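Local coordinates for choline binding protein A (Lactobacillus salivarius str. Ren, PDB 5GT1) that probably binds choline-containing surfaces and contributes to S-layer-linked adhesion to intestinal cells, with a zinc-binding M23 peptidase-family part, at residues 67-72 with 128-132; 72-78 with 122-128. All coordinates share one frame; numbering follows the deposited sequence.

Contact 1. Residues 67-72 with 128-132; sequences HPGSAV and IGYRD. With ACT (acetate ion), chain C.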
ATOM      1  N   HIS A  67       0.216   5.660 -12.694  1.00 13.66           N
ATOM      2  CA  HIS A  67       1.534   5.459 -12.065  1.00 13.55           C
ATOM      3  C   HIS A  67       2.228   4.287 -12.692  1.00 14.30           C
ATOM      4  O   HIS A  67       2.321   3.211 -12.075  1.00 13.84           O
ATOM      5  CB  HIS A  67       1.397   5.265 -10.547  1.00 12.93           C
ATOM      6  CG  HIS A  67       0.933   6.501  -9.830  1.00 12.33           C
ATOM      7  ND1 HIS A  67      -0.347   6.934  -9.888  1.00 12.46           N
ATOM      8  CD2 HIS A  67       1.631   7.429  -9.076  1.00 12.21           C
ATOM      9  CE1 HIS A  67      -0.462   8.079  -9.182  1.00 12.18           C
ATOM     10  NE2 HIS A  67       0.747   8.380  -8.685  1.00 12.19           N
ATOM     11  N   PRO A  68       2.722   4.472 -13.938  1.00 14.94           N
ATOM     12  CA  PRO A  68       3.291   3.353 -14.684  1.00 14.77           C
ATOM     13  C   PRO A  68       4.575   2.822 -14.064  1.00 14.27           C
ATOM     14  O   PRO A  68       5.297   3.539 -13.363  1.00 13.32           O
ATOM     15  CB  PRO A  68       3.545   3.937 -16.099  1.00 15.45           C
ATOM     16  CG  PRO A  68       3.596   5.419 -15.906  1.00 15.71           C
ATOM     17  CD  PRO A  68       2.701   5.722 -14.736  1.00 15.26           C
ATOM     18  N   GLY A  69       4.812   1.535 -14.283  1.00 14.26           N
ATOM     19  CA  GLY A  69       6.028   0.898 -13.823  1.00 14.69           C
ATOM     20  C   GLY A  69       5.757  -0.566 -13.563  1.00 14.80           C
ATOM     21  O   GLY A  69       4.613  -0.982 -13.478  1.00 15.48           O
ATOM     22  N   SER A  70       6.817  -1.348 -13.460  1.00 14.78           N
ATOM     23  CA  SER A  70       6.671  -2.767 -13.221  1.00 14.20           C
ATOM     24  C   SER A  70       7.014  -3.109 -11.777  1.00 12.97           C
ATOM     25  O   SER A  70       6.164  -3.623 -11.042  1.00 12.37           O
ATOM     26  CB  SER A  70       7.535  -3.560 -14.214  1.00 15.86           C
ATOM     27  OG  SER A  70       7.307  -4.952 -14.041  1.00 17.33           O
ATOM     28  N   ALA A  71       8.245  -2.818 -11.361  1.00 12.14           N
ATOM     29  CA  ALA A  71       8.684  -3.112 -10.001  1.00 11.97           C
ATOM     30  C   ALA A  71       7.936  -2.222  -9.001  1.00 12.09           C
ATOM     31  O   ALA A  71       7.811  -1.003  -9.205  1.00 12.08           O
ATOM     32  CB  ALA A  71      10.188  -2.905  -9.870  1.00 11.51           C
ATOM     33  N   VAL A  72       7.416  -2.844  -7.944  1.00 11.66           N
ATOM     34  CA  VAL A  72       6.792  -2.128  -6.831  1.00 11.26           C
ATOM     35  C   VAL A  72       7.867  -1.911  -5.765  1.00 11.40           C
ATOM     36  O   VAL A  72       8.379  -2.877  -5.204  1.00 10.84           O
ATOM     37  CB  VAL A  72       5.625  -2.936  -6.223  1.00 10.89           C
ATOM     38  CG1 VAL A  72       5.076  -2.221  -4.979  1.00 11.15           C
ATOM     39  CG2 VAL A  72       4.523  -3.144  -7.269  1.00 10.60           C
ATOM     40  N   ILE A 128       9.334  -4.992  -3.815  1.00 12.66           N
ATOM     41  CA  ILE A 128       8.390  -5.918  -3.166  1.00 13.13           C
ATOM     42  C   ILE A 128       7.994  -7.041  -4.132  1.00 12.98           C
ATOM     43  O   ILE A 128       7.870  -8.224  -3.749  1.00 13.23           O
ATOM     44  CB  ILE A 128       7.110  -5.172  -2.708  1.00 13.39           C
ATOM     45  CG1 ILE A 128       7.462  -4.066  -1.688  1.00 13.44           C
ATOM     46  CG2 ILE A 128       6.056  -6.144  -2.153  1.00 13.29           C
ATOM     47  CD1 ILE A 128       8.117  -4.566  -0.421  1.00 14.17           C
ATOM     48  N   GLY A 129       7.793  -6.651  -5.382  1.00 12.92           N
ATOM     49  CA  GLY A 129       7.380  -7.564  -6.425  1.00 12.91           C
ATOM     50  C   GLY A 129       7.040  -6.770  -7.656  1.00 12.96           C
ATOM     51  O   GLY A 129       7.354  -5.567  -7.730  1.00 13.14           O
ATOM     52  N   TYR A 130       6.386  -7.430  -8.617  1.00 12.47           N
ATOM     53  CA  TYR A 130       6.105  -6.838  -9.930  1.00 12.44           C
ATOM     54  C   TYR A 130       4.603  -6.762 -10.158  1.00 12.54           C
ATOM     55  O   TYR A 130       3.906  -7.763 -10.056  1.00 13.16           O
ATOM     56  CB  TYR A 130       6.818  -7.641 -11.042  1.00 12.37           C
ATOM     57  CG  TYR A 130       8.306  -7.498 -10.893  1.00 12.61           C
ATOM     58  CD1 TYR A 130       8.985  -6.508 -11.581  1.00 12.19           C
ATOM     59  CD2 TYR A 130       9.020  -8.295  -9.972  1.00 12.72           C
ATOM     60  CE1 TYR A 130      10.353  -6.320 -11.408  1.00 12.52           C
ATOM     61  CE2 TYR A 130      10.391  -8.114  -9.793  1.00 13.01           C
ATOM     62  CZ  TYR A 130      11.039  -7.130 -10.516  1.00 12.74           C
ATOM     63  OH  TYR A 130      12.384  -6.942 -10.347  1.00 13.39           O
ATOM     64  N   ARG A 131       4.109  -5.562 -10.439  1.00 13.03           N
ATOM     65  CA  ARG A 131       2.682  -5.365 -10.677  1.00 13.70           C
ATOM     66  C   ARG A 131       2.347  -5.849 -12.084  1.00 14.39           C
ATOM     67  O   ARG A 131       2.917  -5.378 -13.065  1.00 14.38           O
ATOM     68  CB  ARG A 131       2.284  -3.884 -10.531  1.00 13.55           C
ATOM     69  CG  ARG A 131       0.807  -3.604 -10.796  1.00 13.02           C
ATOM     70  CD  ARG A 131       0.501  -2.100 -10.793  1.00 13.42           C
ATOM     71  NE  ARG A 131       1.373  -1.342 -11.704  1.00 13.26           N
ATOM     72  CZ  ARG A 131       1.498  -0.013 -11.722  1.00 13.66           C
ATOM     73  NH1 ARG A 131       0.795   0.762 -10.895  1.00 13.05           N
ATOM     74  NH2 ARG A 131       2.334   0.554 -12.583  1.00 13.32           N
ATOM     75  N   ASP A 132       1.404  -6.766 -12.180  1.00 16.15           N
ATOM     76  CA  ASP A 132       0.935  -7.184 -13.495  1.00 17.93           C
ATOM     77  C   ASP A 132      -0.582  -7.064 -13.601  1.00 18.70           C
ATOM     78  O   ASP A 132      -1.185  -7.606 -14.522  1.00 19.13           O
ATOM     79  CB  ASP A 132       1.400  -8.611 -13.809  1.00 19.65           C
ATOM     80  CG  ASP A 132       0.854  -9.633 -12.835  1.00 21.95           C
ATOM     81  OD1 ASP A 132       0.905 -10.839 -13.174  1.00 24.64           O
ATOM     82  OD2 ASP A 132       0.378  -9.253 -11.736  1.00 21.60           O
TER
HETATM   83  C   ACT C 602       9.803   0.409 -11.763  1.00 18.67           C
HETATM   84  O   ACT C 602      10.962   0.609 -11.328  1.00 20.88           O
HETATM   85  OXT ACT C 602       9.621  -0.243 -12.814  1.00 23.41           O
HETATM   86  CH3 ACT C 602       8.600   0.854 -11.006  1.00 17.27           C
HETATM   87  O   HOH W   1       2.316  -2.633 -14.019  1.00 17.47           O
HETATM   88  O   HOH W   2       5.195  -6.093 -14.456  1.00 27.36           O
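Arg131 lays its side chain along the 67-70 loop and brings its guanidinium edge to two carbonyls. Arg131 NH2 donates to His67 O at 2.7 Å and to Gly69 O at 2.9 Å; the first oxygen lies in the guanidinium plane, the second is tilted from it. The chain leaves the backbone with CG anti to the backbone N (chi1 179°) and bends at chi3 (53°), which turns the group back to the loop. NE is occupied as well: it donates to a water that in turn donates to Gly69 O and Arg131 O. Bonds on NE and NH2 in different directions, with weak ones from NH1 to His67 O and Phe62 O, should restrict rotation of the group, and Phe29 makes a cation-pi contact with it. This loop leads into a two-stranded antiparallel sheet of the M23 peptidase domain, 71-73 with 127-130. Backbone bonds join Arg131 N to Ser70 O (2.9 Å) and Val72 N to Gly129 O (2.7 Å), and Ile128 N to Val72 O closes the set. In the antiparallel non-hydrogen-bonded pair Ala71-Tyr130, Ala71 CB lies 3.7 Å from Tyr130 CE1, while Ser70 OG meets the same ring at its edge, 3.4 Å from Tyr130 CD1. Val72, whose side chain is on the opposite face from Ala71, brings CG2 to 4.0 Å from Arg131 CB. An acetate ion, probably from the crystallisation liquor, accepts bonds from Ser70 N and Ala71 N through its OXT.

Contact 2. Residues 72-78 with 122-128; sequences VHAVHSG and INTGDVI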
ATOM      1  N   VAL A  72       7.416  -2.844  -7.944  1.00 11.66           N
ATOM      2  CA  VAL A  72       6.792  -2.128  -6.831  1.00 11.26           C
ATOM      3  C   VAL A  72       7.867  -1.911  -5.765  1.00 11.40           C
ATOM      4  O   VAL A  72       8.379  -2.877  -5.204  1.00 10.84           O
ATOM      5  CB  VAL A  72       5.625  -2.936  -6.223  1.00 10.89           C
ATOM      6  CG1 VAL A  72       5.076  -2.221  -4.979  1.00 11.15           C
ATOM      7  CG2 VAL A  72       4.523  -3.144  -7.269  1.00 10.60           C
ATOM      8  N   HIS A  73       8.199  -0.646  -5.500  1.00 11.95           N
ATOM      9  CA  HIS A  73       9.278  -0.287  -4.561  1.00 12.48           C
ATOM     10  C   HIS A  73       8.728  -0.014  -3.190  1.00 12.10           C
ATOM     11  O   HIS A  73       7.716   0.680  -3.055  1.00 12.50           O
ATOM     12  CB  HIS A  73      10.021   0.959  -5.061  1.00 13.06           C
ATOM     13  CG  HIS A  73      10.838   0.719  -6.315  1.00 14.05           C
ATOM     14  ND1 HIS A  73      10.292   0.735  -7.556  1.00 15.15           N
ATOM     15  CD2 HIS A  73      12.187   0.438  -6.484  1.00 14.20           C
ATOM     16  CE1 HIS A  73      11.253   0.485  -8.478  1.00 14.71           C
ATOM     17  NE2 HIS A  73      12.412   0.297  -7.824  1.00 15.58           N
ATOM     18  N   ALA A  74       9.386  -0.541  -2.157  1.00 11.73           N
ATOM     19  CA  ALA A  74       8.930  -0.366  -0.787  1.00 11.49           C
ATOM     20  C   ALA A  74       8.935   1.121  -0.456  1.00 11.29           C
ATOM     21  O   ALA A  74       9.891   1.843  -0.800  1.00 11.62           O
ATOM     22  CB  ALA A  74       9.827  -1.129   0.172  1.00 11.29           C
ATOM     23  N   VAL A  75       7.873   1.575   0.199  1.00 11.55           N
ATOM     24  CA  VAL A  75       7.707   3.005   0.506  1.00 11.34           C
ATOM     25  C   VAL A  75       8.443   3.387   1.795  1.00 12.00           C
ATOM     26  O   VAL A  75       8.593   4.576   2.097  1.00 11.82           O
ATOM     27  CB  VAL A  75       6.217   3.437   0.586  1.00 11.29           C
ATOM     28  CG1 VAL A  75       5.491   3.105  -0.719  1.00 11.19           C
ATOM     29  CG2 VAL A  75       5.498   2.809   1.783  1.00 10.90           C
ATOM     30  N   HIS A  76       8.900   2.371   2.528  1.00 12.34           N
ATOM     31  CA  HIS A  76       9.502   2.549   3.846  1.00 13.87           C
ATOM     32  C   HIS A  76      10.150   1.258   4.256  1.00 14.28           C
ATOM     33  O   HIS A  76       9.722   0.185   3.827  1.00 14.26           O
ATOM     34  CB  HIS A  76       8.412   2.921   4.859  1.00 14.23           C
ATOM     35  CG  HIS A  76       8.947   3.395   6.197  1.00 15.82           C
ATOM     36  ND1 HIS A  76       9.230   2.546   7.203  1.00 16.51           N
ATOM     37  CD2 HIS A  76       9.237   4.677   6.665  1.00 17.42           C
ATOM     38  CE1 HIS A  76       9.695   3.247   8.274  1.00 18.47           C
ATOM     39  NE2 HIS A  76       9.695   4.555   7.947  1.00 18.49           N
ATOM     40  N   SER A  77      11.175   1.340   5.102  1.00 15.53           N
ATOM     41  CA  SER A  77      11.867   0.145   5.612  1.00 16.52           C
ATOM     42  C   SER A  77      11.012  -0.690   6.556  1.00 16.74           C
ATOM     43  O   SER A  77      10.034  -0.215   7.119  1.00 17.83           O
ATOM     44  CB  SER A  77      13.174   0.546   6.302  1.00 18.18           C
ATOM     45  OG  SER A  77      13.992   1.282   5.385  1.00 21.56           O
ATOM     46  N   GLY A  78      11.374  -1.952   6.737  1.00 17.30           N
ATOM     47  CA  GLY A  78      10.624  -2.789   7.663  1.00 17.52           C
ATOM     48  C   GLY A  78      11.008  -4.234   7.486  1.00 17.60           C
ATOM     49  O   GLY A  78      11.969  -4.544   6.782  1.00 19.14           O
ATOM     50  N   ILE A 122      13.731  -5.301   4.761  1.00 24.06           N
ATOM     51  CA  ILE A 122      13.720  -4.489   3.549  1.00 22.75           C
ATOM     52  C   ILE A 122      13.955  -3.006   3.832  1.00 21.41           C
ATOM     53  O   ILE A 122      13.602  -2.497   4.898  1.00 20.18           O
ATOM     54  CB  ILE A 122      12.450  -4.696   2.696  1.00 24.44           C
ATOM     55  CG1 ILE A 122      11.214  -4.169   3.411  1.00 23.72           C
ATOM     56  CG2 ILE A 122      12.256  -6.165   2.299  1.00 24.13           C
ATOM     57  CD1 ILE A 122      10.165  -3.679   2.447  1.00 23.79           C
ATOM     58  N   ASN A 123      14.590  -2.345   2.873  1.00 19.96           N
ATOM     59  CA  ASN A 123      14.870  -0.919   2.940  1.00 19.98           C
ATOM     60  C   ASN A 123      13.992  -0.187   1.956  1.00 18.09           C
ATOM     61  O   ASN A 123      13.587  -0.759   0.950  1.00 16.60           O
ATOM     62  CB  ASN A 123      16.336  -0.656   2.597  1.00 22.95           C
ATOM     63  CG  ASN A 123      17.281  -1.116   3.698  1.00 26.57           C
ATOM     64  OD1 ASN A 123      16.989  -0.970   4.889  1.00 28.39           O
ATOM     65  ND2 ASN A 123      18.415  -1.672   3.304  1.00 29.41           N
ATOM     66  N   THR A 124      13.686   1.070   2.253  1.00 16.80           N
ATOM     67  CA  THR A 124      12.953   1.921   1.323  1.00 16.19           C
ATOM     68  C   THR A 124      13.522   1.738  -0.082  1.00 16.52           C
ATOM     69  O   THR A 124      14.754   1.747  -0.273  1.00 16.35           O
ATOM     70  CB  THR A 124      13.067   3.396   1.740  1.00 17.07           C
ATOM     71  OG1 THR A 124      12.654   3.523   3.102  1.00 17.15           O
ATOM     72  CG2 THR A 124      12.195   4.294   0.869  1.00 16.46           C
ATOM     73  N   GLY A 125      12.647   1.537  -1.066  1.00 15.19           N
ATOM     74  CA  GLY A 125      13.126   1.365  -2.447  1.00 15.10           C
ATOM     75  C   GLY A 125      13.339  -0.075  -2.892  1.00 14.53           C
ATOM     76  O   GLY A 125      13.332  -0.340  -4.099  1.00 15.41           O
ATOM     77  N   ASP A 126      13.530  -1.005  -1.949  1.00 14.71           N
ATOM     78  CA  ASP A 126      13.644  -2.445  -2.279  1.00 14.48           C
ATOM     79  C   ASP A 126      12.388  -2.941  -3.029  1.00 13.92           C
ATOM     80  O   ASP A 126      11.264  -2.540  -2.716  1.00 13.04           O
ATOM     81  CB  ASP A 126      13.849  -3.318  -1.031  1.00 15.88           C
ATOM     82  CG  ASP A 126      15.245  -3.190  -0.421  1.00 17.48           C
ATOM     83  OD1 ASP A 126      16.124  -2.503  -0.992  1.00 19.30           O
ATOM     84  OD2 ASP A 126      15.468  -3.791   0.653  1.00 18.79           O
ATOM     85  N   VAL A 127      12.577  -3.827  -4.008  1.00 12.89           N
ATOM     86  CA  VAL A 127      11.438  -4.287  -4.802  1.00 12.74           C
ATOM     87  C   VAL A 127      10.608  -5.306  -4.017  1.00 13.11           C
ATOM     88  O   VAL A 127      11.122  -6.356  -3.590  1.00 13.77           O
ATOM     89  CB  VAL A 127      11.889  -4.851  -6.169  1.00 12.51           C
ATOM     90  CG1 VAL A 127      10.695  -5.411  -6.947  1.00 12.41           C
ATOM     91  CG2 VAL A 127      12.572  -3.748  -6.982  1.00 12.34           C
ATOM     92  N   ILE A 128       9.334  -4.992  -3.815  1.00 12.66           N
ATOM     93  CA  ILE A 128       8.390  -5.918  -3.166  1.00 13.13           C
ATOM     94  C   ILE A 128       7.994  -7.041  -4.132  1.00 12.98           C
ATOM     95  O   ILE A 128       7.870  -8.224  -3.749  1.00 13.23           O
ATOM     96  CB  ILE A 128       7.110  -5.172  -2.708  1.00 13.39           C
ATOM     97  CG1 ILE A 128       7.462  -4.066  -1.688  1.00 13.44           C
ATOM     98  CG2 ILE A 128       6.056  -6.144  -2.153  1.00 13.29           C
ATOM     99  CD1 ILE A 128       8.117  -4.566  -0.421  1.00 14.17           C
TER
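Ala74 packs against the type II beta turn formed by Asn123 to Asp126, which leads into the antiparallel strand 127-130. Both its backbone polar groups are satisfied by the turn: Ala74 N donates to Asp126 O (2.8 Å), and Ala74 O accepts from Gly125 N (2.8 Å, N-H...O angle 164°). The turn is closed internally by Asp126 N to Asn123 O. Asn123 N instead uses the Asp126 carboxylate, meeting Asp126 OD2 at 2.8 Å from above its plane, 67° out. Thr124 N is taken by a side chain: Ser77 OG, anti to its carbonyl carbon (chi1 -57°), accepts it at 3.2 Å. Thr124 OG1 bonds to Thr24 OG1 beyond the two segments. Further along, Gly78 and Ile122 form a hydrogen-bonded pair in both directions, N to O each way. His76 turns away from the 122-128 segment; its ND1 donates to Ser77 O in the carbonyl plane, and His76 NE2 is hydrogen-bonded to Asp23 OD1. His73 ND1 is hydrogen-bonded to Pro28 O, while Val127 CG2 lies over one face of the His73 ring. Ala74 CB touches Ile128 CD1 (3.9 Å) and presses against Ile122 CD1 at 3.4 Å, tighter than usual van der Waals contact.

Contacts 1 and 2 have centres about 12 Å apart and share Val72 and Ile128, continuing one another along the two-stranded sheet of 71-73 and 127-130. In sequence, contact 2 lies within the interval that contact 1 spans. Residues 67-70 and 131-132 flank the strands as loops at one end; contact 2 carries the pairing past the other, to strands 78-86 and 121-122 of the larger antiparallel sheet. The contacts meet where Ala71 CB packs 3.8 Å from Val127 CG2. Together they tie the small sheet to the large one, whose strands 56-63 and 135-141 carry the zinc ligands His57, Asp61 and His137; the zinc ion lies about 12 Å from the side chain of Arg131 and about 13 Å from that of Val72.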